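Local coordinates for protein ribonucleoside-diphosphate reductase small chain 2 (Saccharomyces cerevisiae, PDB 1JK0) that serves as a small subunit of ribonucleotide reductase, making deoxyribonucleotides for DNA synthesis, and is required for folding of its partner small subunit and assembly with the large subunits, at residues 163-166 and 167-171; 224-227 and 228-231. All blocks are in the same frame, centred on the assembly; numbering follows the deposited sequence.

Contact 1 of 2, residues 163-166 and 167-171; sequences FIER and WISND
The carbonyl oxygen of I164 is gripped twice by S169: the backbone N donates a nearly straight bond of 2.9 Å to I164 O, and S169 OG adds a weak one. The backbone bond spans five residues, a pi-type turn where helix 155-166 runs into the loop leading to helix 175-188, in the all-helical, ferritin-like small-subunit fold. One residue earlier, F163 O takes two donors, R166 N at 2.8 Å and W167 N at 3.3 Å.

The side chains of F163, R166 and W167 form a cluster. W167 CD1 comes in over one face of the F163 phenyl, offset toward the rim, and lies 3.8 Å from F163 CE2; the ring planes are 59° apart, so the pair is oblique. R166 runs alongside the indole, pointing the same way. Its CG sits over the face of the five-membered ring, a CH-pi contact of 4.2 Å to the centroid, while the chain bends at chi3 (-62°) and NH1 makes a salt bridge with E249 of helix 240-258. That helix also packs I246 against both F163 and W167.

Separately, I164 and I168 lie side by side, pointing the same way, with I164 CG2 3.9 Å from I168 CD1. Farther on, N170 ND2 reaches back to R166 O with a weak, bent bond of 3.3 Å.

Contact 2 of 2, residues 224-227 and 228-231; sequences TDFS and CLLF
C228 takes up the alpha-helical pattern within helix 207-232: its N bonds T224 O at 3.3 Å, a carbonyl that also accepts from S227 N, and it makes a weak, strongly bent second bond to D225 O. Its SG is turned back beside its own backbone N and comes to 4.0 Å from T224 O.

At L229 the main bond runs from N to D225 O at 2.7 Å, supplemented by a weak one to F226 O. The leucine meets the preceding aromatic through its delta branch: L229 CD2 approaches the F226 ring obliquely, 4.2 Å from F226 CD1.

L230 gives F226 a second, closer partner. While its N bonds F226 O at 2.9 Å, its side chain crosses that of F226 at a slant and places CG over one face of the phenyl, a CH-pi contact lying toward the rim. L230 CD1 lies 3.6 Å from F226 CE2, and L230 CD2 meets F226 CZ. The ring swings forward along the helix to reach them because its CG stands anti to the backbone N of F226 (chi1 -171°).

F231 closes the segment with a backbone bond from its N to S227 O at 3.0 Å; its ring leads away and meets F289 edge-to-face. Around this turn, helix 43-54 lays I45 against F226, L229 and L230, and F116 of helix 111-138 stacks on the F226 ring. Helix 175-188 brings F182 to S227 and Y175 to L230, whereas L285 of helix 277-288 packs on T224 and C228.

In the fold
Contact 1 comes first along the chain, where helix 155-166 gives way to a loop; contact 2 follows inside helix 207-232, and both belong to the helical body of the ribonucleotide reductase small chain. Their centres are 18 Å apart and their nearest atoms about 9 Å, so they do not touch. Helix 175-188 links them: A181, A184 and K185 pack against contact 1, while Y175, F182, A183 and E186 meet contact 2. Contact 1 also leans on helix 240-258, whereas contact 2 is more buried, also touched by helices 43-54 and 277-288. The two turns thus border a shared helix of the bundle, away from the predicted active-site tyrosine.

Contact 1 of 2, residues 163-166 and 167-171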
loop_
_atom_site.group_PDB
_atom_site.type_symbol
_atom_site.label_atom_id
_atom_site.label_comp_id
_atom_site.label_asym_id
_atom_site.label_seq_id
_atom_site.Cartn_x
_atom_site.Cartn_y
_atom_site.Cartn_z
ATOM N N PHE B 163 8.054 -15.439 -22.248
ATOM C CA PHE B 163 7.958 -16.419 -21.178
ATOM C C PHE B 163 6.807 -16.026 -20.253
ATOM O O PHE B 163 5.912 -16.826 -19.993
ATOM C CB PHE B 163 9.286 -16.473 -20.419
ATOM C CG PHE B 163 9.275 -17.388 -19.228
ATOM C CD1 PHE B 163 9.015 -16.893 -17.954
ATOM C CD2 PHE B 163 9.552 -18.738 -19.376
ATOM C CE1 PHE B 163 9.035 -17.727 -16.846
ATOM C CE2 PHE B 163 9.574 -19.580 -18.278
ATOM C CZ PHE B 163 9.317 -19.072 -17.007
ATOM N N ILE B 164 6.821 -14.789 -19.771
ATOM C CA ILE B 164 5.751 -14.323 -18.901
ATOM C C ILE B 164 4.432 -14.350 -19.680
ATOM O O ILE B 164 3.351 -14.437 -19.097
ATOM C CB ILE B 164 6.026 -12.887 -18.386
ATOM C CG1 ILE B 164 7.312 -12.881 -17.559
ATOM C CG2 ILE B 164 4.860 -12.393 -17.545
ATOM C CD1 ILE B 164 7.691 -11.512 -17.005
ATOM N N GLU B 165 4.528 -14.285 -21.005
ATOM C CA GLU B 165 3.341 -14.306 -21.857
ATOM C C GLU B 165 2.829 -15.732 -22.024
ATOM O O GLU B 165 1.691 -15.951 -22.440
ATOM C CB GLU B 165 3.670 -13.733 -23.234
ATOM C CG GLU B 165 2.485 -13.710 -24.180
ATOM C CD GLU B 165 1.392 -12.776 -23.703
ATOM O OE1 GLU B 165 0.209 -13.182 -23.717
ATOM O OE2 GLU B 165 1.720 -11.630 -23.322
ATOM N N ARG B 166 3.675 -16.697 -21.678
ATOM C CA ARG B 166 3.342 -18.109 -21.818
ATOM C C ARG B 166 2.627 -18.736 -20.616
ATOM O O ARG B 166 1.511 -19.245 -20.747
ATOM C CB ARG B 166 4.625 -18.896 -22.131
ATOM C CG ARG B 166 4.407 -20.287 -22.715
ATOM C CD ARG B 166 5.721 -21.060 -22.900
ATOM N NE ARG B 166 6.649 -20.414 -23.828
ATOM C CZ ARG B 166 7.621 -19.577 -23.474
ATOM N NH1 ARG B 166 7.811 -19.269 -22.199
ATOM N NH2 ARG B 166 8.409 -19.046 -24.399
ATOM N N TRP B 167 3.262 -18.694 -19.449
ATOM C CA TRP B 167 2.676 -19.300 -18.260
ATOM C C TRP B 167 1.870 -18.381 -17.337
ATOM O O TRP B 167 0.904 -18.828 -16.720
ATOM C CB TRP B 167 3.767 -19.990 -17.445
ATOM C CG TRP B 167 4.709 -20.844 -18.254
ATOM C CD1 TRP B 167 5.895 -20.456 -18.799
ATOM C CD2 TRP B 167 4.570 -22.242 -18.552
ATOM N NE1 TRP B 167 6.512 -21.527 -19.409
ATOM C CE2 TRP B 167 5.720 -22.634 -19.271
ATOM C CE3 TRP B 167 3.588 -23.202 -18.277
ATOM C CZ2 TRP B 167 5.916 -23.940 -19.717
ATOM C CZ3 TRP B 167 3.784 -24.506 -18.722
ATOM C CH2 TRP B 167 4.941 -24.860 -19.433
ATOM N N ILE B 168 2.251 -17.109 -17.238
ATOM C CA ILE B 168 1.548 -16.167 -16.361
ATOM C C ILE B 168 0.384 -15.391 -16.987
ATOM O O ILE B 168 -0.733 -15.431 -16.477
ATOM C CB ILE B 168 2.513 -15.113 -15.771
ATOM C CG1 ILE B 168 3.659 -15.791 -15.032
ATOM C CG2 ILE B 168 1.750 -14.176 -14.845
ATOM C CD1 ILE B 168 4.670 -14.804 -14.503
ATOM N N SER B 169 0.656 -14.666 -18.073
ATOM C CA SER B 169 -0.369 -13.849 -18.737
ATOM C C SER B 169 -1.427 -14.670 -19.467
ATOM O O SER B 169 -2.615 -14.346 -19.420
ATOM C CB SER B 169 0.287 -12.871 -19.719
ATOM O OG SER B 169 1.186 -11.999 -19.053
ATOM N N ASN B 170 -0.982 -15.729 -20.141
ATOM C CA ASN B 170 -1.870 -16.618 -20.886
ATOM C C ASN B 170 -3.076 -17.042 -20.050
ATOM O O ASN B 170 -2.931 -17.523 -18.928
ATOM C CB ASN B 170 -1.079 -17.852 -21.367
ATOM C CG ASN B 170 -1.978 -18.993 -21.816
ATOM O OD1 ASN B 170 -3.023 -18.769 -22.423
ATOM N ND2 ASN B 170 -1.562 -20.224 -21.533
ATOM N N ASP B 171 -4.269 -16.851 -20.605
ATOM C CA ASP B 171 -5.498 -17.210 -19.912
ATOM C C ASP B 171 -5.454 -18.685 -19.521
ATOM O O ASP B 171 -5.722 -19.049 -18.379
ATOM C CB ASP B 171 -6.707 -16.942 -20.816
ATOM C CG ASP B 171 -8.039 -17.063 -20.075
ATOM O OD1 ASP B 171 -8.423 -18.196 -19.702
ATOM O OD2 ASP B 171 -8.707 -16.023 -19.863
#

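Contact 2 of 2, residues 224-227 and 228-231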
loop_
_atom_site.group_PDB
_atom_site.type_symbol
_atom_site.label_atom_id
_atom_site.label_comp_id
_atom_site.label_asym_id
_atom_site.label_seq_id
_atom_site.Cartn_x
_atom_site.Cartn_y
_atom_site.Cartn_z
ATOM N N THR B 224 11.457 -15.114 -3.981
ATOM C CA THR B 224 11.309 -16.335 -4.780
ATOM C C THR B 224 10.791 -17.441 -3.871
ATOM O O THR B 224 9.856 -18.161 -4.222
ATOM C CB THR B 224 12.647 -16.787 -5.441
ATOM O OG1 THR B 224 13.146 -15.752 -6.300
ATOM C CG2 THR B 224 12.419 -18.035 -6.301
ATOM N N ASP B 225 11.397 -17.561 -2.694
ATOM C CA ASP B 225 10.973 -18.554 -1.711
ATOM C C ASP B 225 9.498 -18.422 -1.410
ATOM O O ASP B 225 8.790 -19.412 -1.324
ATOM C CB ASP B 225 11.714 -18.385 -0.392
ATOM C CG ASP B 225 12.840 -19.363 -0.229
ATOM O OD1 ASP B 225 12.707 -20.498 -0.745
ATOM O OD2 ASP B 225 13.844 -19.006 0.431
ATOM N N PHE B 226 9.039 -17.191 -1.226
ATOM C CA PHE B 226 7.643 -16.976 -0.896
ATOM C C PHE B 226 6.745 -17.719 -1.866
ATOM O O PHE B 226 5.704 -18.245 -1.468
ATOM C CB PHE B 226 7.281 -15.486 -0.889
ATOM C CG PHE B 226 5.912 -15.213 -0.348
ATOM C CD1 PHE B 226 5.599 -15.529 0.972
ATOM C CD2 PHE B 226 4.913 -14.708 -1.166
ATOM C CE1 PHE B 226 4.311 -15.354 1.468
ATOM C CE2 PHE B 226 3.620 -14.528 -0.685
ATOM C CZ PHE B 226 3.322 -14.855 0.642
ATOM N N SER B 227 7.135 -17.779 -3.134
ATOM C CA SER B 227 6.305 -18.486 -4.098
ATOM C C SER B 227 6.468 -19.992 -3.925
ATOM O O SER B 227 5.563 -20.761 -4.238
ATOM C CB SER B 227 6.639 -18.040 -5.520
ATOM O OG SER B 227 6.315 -16.663 -5.690
ATOM N N CYS B 228 7.615 -20.421 -3.408
ATOM C CA CYS B 228 7.827 -21.841 -3.163
ATOM C C CYS B 228 7.029 -22.214 -1.923
ATOM O O CYS B 228 6.593 -23.348 -1.768
ATOM C CB CYS B 228 9.306 -22.140 -2.948
ATOM S SG CYS B 228 10.249 -22.148 -4.481
ATOM N N LEU B 229 6.843 -21.238 -1.042
ATOM C CA LEU B 229 6.077 -21.441 0.173
ATOM C C LEU B 229 4.589 -21.523 -0.152
ATOM O O LEU B 229 3.874 -22.347 0.414
ATOM C CB LEU B 229 6.316 -20.298 1.151
ATOM C CG LEU B 229 5.331 -20.273 2.316
ATOM C CD1 LEU B 229 5.390 -21.588 3.053
ATOM C CD2 LEU B 229 5.663 -19.118 3.235
ATOM N N LEU B 230 4.110 -20.662 -1.043
ATOM C CA LEU B 230 2.700 -20.708 -1.407
ATOM C C LEU B 230 2.465 -22.034 -2.106
ATOM O O LEU B 230 1.651 -22.851 -1.665
ATOM C CB LEU B 230 2.336 -19.550 -2.337
ATOM C CG LEU B 230 2.415 -18.183 -1.656
ATOM C CD1 LEU B 230 2.021 -17.105 -2.636
ATOM C CD2 LEU B 230 1.501 -18.165 -0.437
ATOM N N PHE B 231 3.202 -22.249 -3.189
ATOM C CA PHE B 231 3.092 -23.483 -3.945
ATOM C C PHE B 231 2.994 -24.669 -2.978
ATOM O O PHE B 231 2.052 -25.460 -3.037
ATOM C CB PHE B 231 4.316 -23.664 -4.842
ATOM C CG PHE B 231 4.212 -24.838 -5.771
ATOM C CD1 PHE B 231 3.485 -24.743 -6.955
ATOM C CD2 PHE B 231 4.815 -26.047 -5.447
ATOM C CE1 PHE B 231 3.361 -25.833 -7.801
ATOM C CE2 PHE B 231 4.697 -27.146 -6.283
ATOM C CZ PHE B 231 3.970 -27.043 -7.463
#